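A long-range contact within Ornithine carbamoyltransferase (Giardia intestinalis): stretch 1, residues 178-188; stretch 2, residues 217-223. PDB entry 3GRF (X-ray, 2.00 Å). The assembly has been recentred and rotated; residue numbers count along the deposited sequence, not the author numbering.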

# COMPACT_ATOMS: atom_id res chain seq x y z
N LEU A 178 -27.61 -1.82 12.91
CA LEU A 178 -27.72 -1.81 14.41
C LEU A 178 -29.01 -2.55 14.80
O LEU A 178 -29.00 -3.37 15.72
CB LEU A 178 -27.77 -0.36 14.95
CG LEU A 178 -26.61 0.23 15.79
CD1 LEU A 178 -25.45 -0.77 15.94
CD2 LEU A 178 -26.10 1.53 15.16
N MET A 179 -30.11 -2.25 14.10
CA MET A 179 -31.37 -2.95 14.34
C MET A 179 -31.18 -4.45 14.18
O MET A 179 -31.65 -5.23 15.03
CB MET A 179 -32.44 -2.46 13.37
CG MET A 179 -32.87 -0.98 13.58
SD MET A 179 -33.74 -0.33 12.12
CE MET A 179 -35.19 -1.36 12.07
N ARG A 180 -30.51 -4.86 13.10
CA ARG A 180 -30.19 -6.30 12.90
C ARG A 180 -29.33 -6.89 14.02
O ARG A 180 -29.56 -8.03 14.43
CB ARG A 180 -29.52 -6.56 11.54
CG ARG A 180 -30.38 -6.30 10.25
CD ARG A 180 -29.47 -6.27 9.00
NE ARG A 180 -30.11 -5.60 7.83
CZ ARG A 180 -29.54 -4.66 7.07
NH1 ARG A 180 -28.33 -4.21 7.36
NH2 ARG A 180 -30.19 -4.12 6.04
N GLY A 181 -28.29 -6.16 14.47
CA GLY A 181 -27.42 -6.67 15.55
C GLY A 181 -28.22 -6.87 16.83
O GLY A 181 -28.12 -7.91 17.47
N CYS A 182 -29.04 -5.89 17.18
CA CYS A 182 -29.91 -5.94 18.34
C CYS A 182 -30.86 -7.13 18.21
O CYS A 182 -31.02 -7.88 19.14
CB CYS A 182 -30.78 -4.68 18.43
SG CYS A 182 -30.09 -3.17 19.04
N ALA A 183 -31.55 -7.26 17.10
CA ALA A 183 -32.49 -8.37 16.93
C ALA A 183 -31.79 -9.71 17.19
O ALA A 183 -32.35 -10.57 17.85
CB ALA A 183 -33.01 -8.36 15.56
N LEU A 184 -30.60 -9.85 16.60
CA LEU A 184 -29.73 -11.04 16.64
C LEU A 184 -29.33 -11.34 18.09
O LEU A 184 -29.33 -12.49 18.51
CB LEU A 184 -28.44 -10.78 15.80
CG LEU A 184 -28.00 -11.72 14.66
CD1 LEU A 184 -29.19 -12.49 14.09
CD2 LEU A 184 -27.31 -10.94 13.55
N LEU A 185 -29.00 -10.26 18.81
CA LEU A 185 -28.52 -10.37 20.19
C LEU A 185 -29.63 -10.32 21.25
O LEU A 185 -29.37 -10.60 22.42
CB LEU A 185 -27.39 -9.34 20.47
CG LEU A 185 -26.08 -9.60 19.69
CD1 LEU A 185 -25.19 -8.38 19.80
CD2 LEU A 185 -25.25 -10.84 20.26
N GLY A 186 -30.85 -10.00 20.84
CA GLY A 186 -32.01 -10.08 21.73
C GLY A 186 -32.12 -8.85 22.59
O GLY A 186 -32.57 -8.91 23.75
N MET A 187 -31.76 -7.70 22.01
CA MET A 187 -31.84 -6.43 22.69
C MET A 187 -33.12 -5.70 22.35
O MET A 187 -33.67 -5.81 21.23
CB MET A 187 -30.62 -5.55 22.33
CG MET A 187 -29.31 -6.11 22.84
SD MET A 187 -27.80 -5.56 22.05
CE MET A 187 -27.72 -3.92 22.81
N GLU A 188 -33.58 -4.93 23.32
CA GLU A 188 -34.59 -3.93 23.08
C GLU A 188 -33.92 -2.78 22.30
O GLU A 188 -32.97 -2.15 22.76
CB GLU A 188 -35.17 -3.47 24.42
CG GLU A 188 -36.12 -2.34 24.28
CD GLU A 188 -37.50 -2.69 24.76
OE1 GLU A 188 -37.92 -3.85 24.51
OE2 GLU A 188 -38.17 -1.80 25.35
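Stretch 2 (217-223) GTGGSIK

Stretch 2 packs a glycine-rich loop against the C-terminal end of a helix and then runs on as a strand parallel to the chain leaving that helix, so the contact combines close backbone packing and polar bonds with one apolar side-chain pair. The helix, which begins earlier in the chain, runs through Leu185; Gly186 is the first residue to leave helical angles, with positive phi (82/36); Met187 and Glu188 then extend. Against this turn, Thr218 (-77/-26) and Gly219 (84/7) bend the loop before Gly220 (-77/165) opens it into the extended Ser221, Ile222 and Lys223.

Thr218 anchors the loop. Its CA-to-CB bond points toward stretch 1, and with chi1 in p its OG1 donates to the helix-end carbonyl Ala183 O at 2.6 Å, while Gly220 N donates to Thr218 OG1 at 3.2 Å. One hydroxyl thus ties the helix to the loop's own turn.

The CA atoms come nearest at two glycines, Gly186 CA to Gly220 CA being 3.4 Å. The rule here is steric: a CB on Gly186 would lie 2.3 Å from Thr218 O, and one on Gly220 would lie 3.0 Å from Gly186 CA. Without side chains there, Gly186 CA makes a CA-H...O contact with Thr218 O at 3.4 Å. Gly219 is also required by its own angles, which would jam a CB against the preceding carbonyl.

Beyond the glycines, Glu188 and Ser221 form a parallel bridge, CA to CA 4.7 Å, with Ser221 N donating to Met187 O at 2.9 Å. Their side chains share a face of the sheet, where Ser221 OG donates to Glu188 OE1 at 2.6 Å. Lys223 NZ reaches back to Glu188 OE2 at 3.3 Å, a salt bridge whose hydrogen bond is weak. Ile222, pointing sideways at CB, places its CD1 4.0 Å from Met179 CB on the helix.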

# COMPACT_ATOMS: atom_id res chain seq x y z
N GLY A 217 -35.91 -16.88 18.45
CA GLY A 217 -36.42 -16.60 19.80
C GLY A 217 -35.38 -15.86 20.65
O GLY A 217 -34.99 -16.30 21.76
N THR A 218 -34.90 -14.75 20.10
CA THR A 218 -33.79 -14.01 20.71
C THR A 218 -34.28 -13.20 21.92
O THR A 218 -33.53 -12.93 22.87
CB THR A 218 -33.09 -13.11 19.68
OG1 THR A 218 -33.91 -11.98 19.36
CG2 THR A 218 -32.74 -13.88 18.39
N GLY A 219 -35.56 -12.84 21.91
CA GLY A 219 -36.13 -12.00 22.97
C GLY A 219 -35.90 -10.52 22.75
O GLY A 219 -36.21 -9.68 23.60
N GLY A 220 -35.36 -10.21 21.57
CA GLY A 220 -35.12 -8.84 21.17
C GLY A 220 -36.39 -8.15 20.73
O GLY A 220 -37.43 -8.80 20.49
N SER A 221 -36.34 -6.83 20.64
CA SER A 221 -37.53 -6.13 20.14
C SER A 221 -37.07 -4.89 19.44
O SER A 221 -36.00 -4.40 19.74
CB SER A 221 -38.47 -5.76 21.28
OG SER A 221 -37.90 -4.76 22.08
N ILE A 222 -37.91 -4.42 18.51
CA ILE A 222 -37.70 -3.21 17.72
C ILE A 222 -38.87 -2.27 17.99
O ILE A 222 -40.03 -2.66 17.79
CB ILE A 222 -37.75 -3.49 16.14
CG1 ILE A 222 -36.64 -4.43 15.65
CG2 ILE A 222 -37.70 -2.17 15.33
CD1 ILE A 222 -35.22 -3.92 15.83
N LYS A 223 -38.58 -1.03 18.41
CA LYS A 223 -39.64 -0.03 18.65
C LYS A 223 -39.29 1.28 17.98
O LYS A 223 -38.15 1.72 18.04
CB LYS A 223 -39.87 0.21 20.16
CG LYS A 223 -39.74 -1.08 21.01
CD LYS A 223 -40.14 -0.88 22.47
CE LYS A 223 -40.64 -2.20 23.10
NZ LYS A 223 -41.34 -1.98 24.40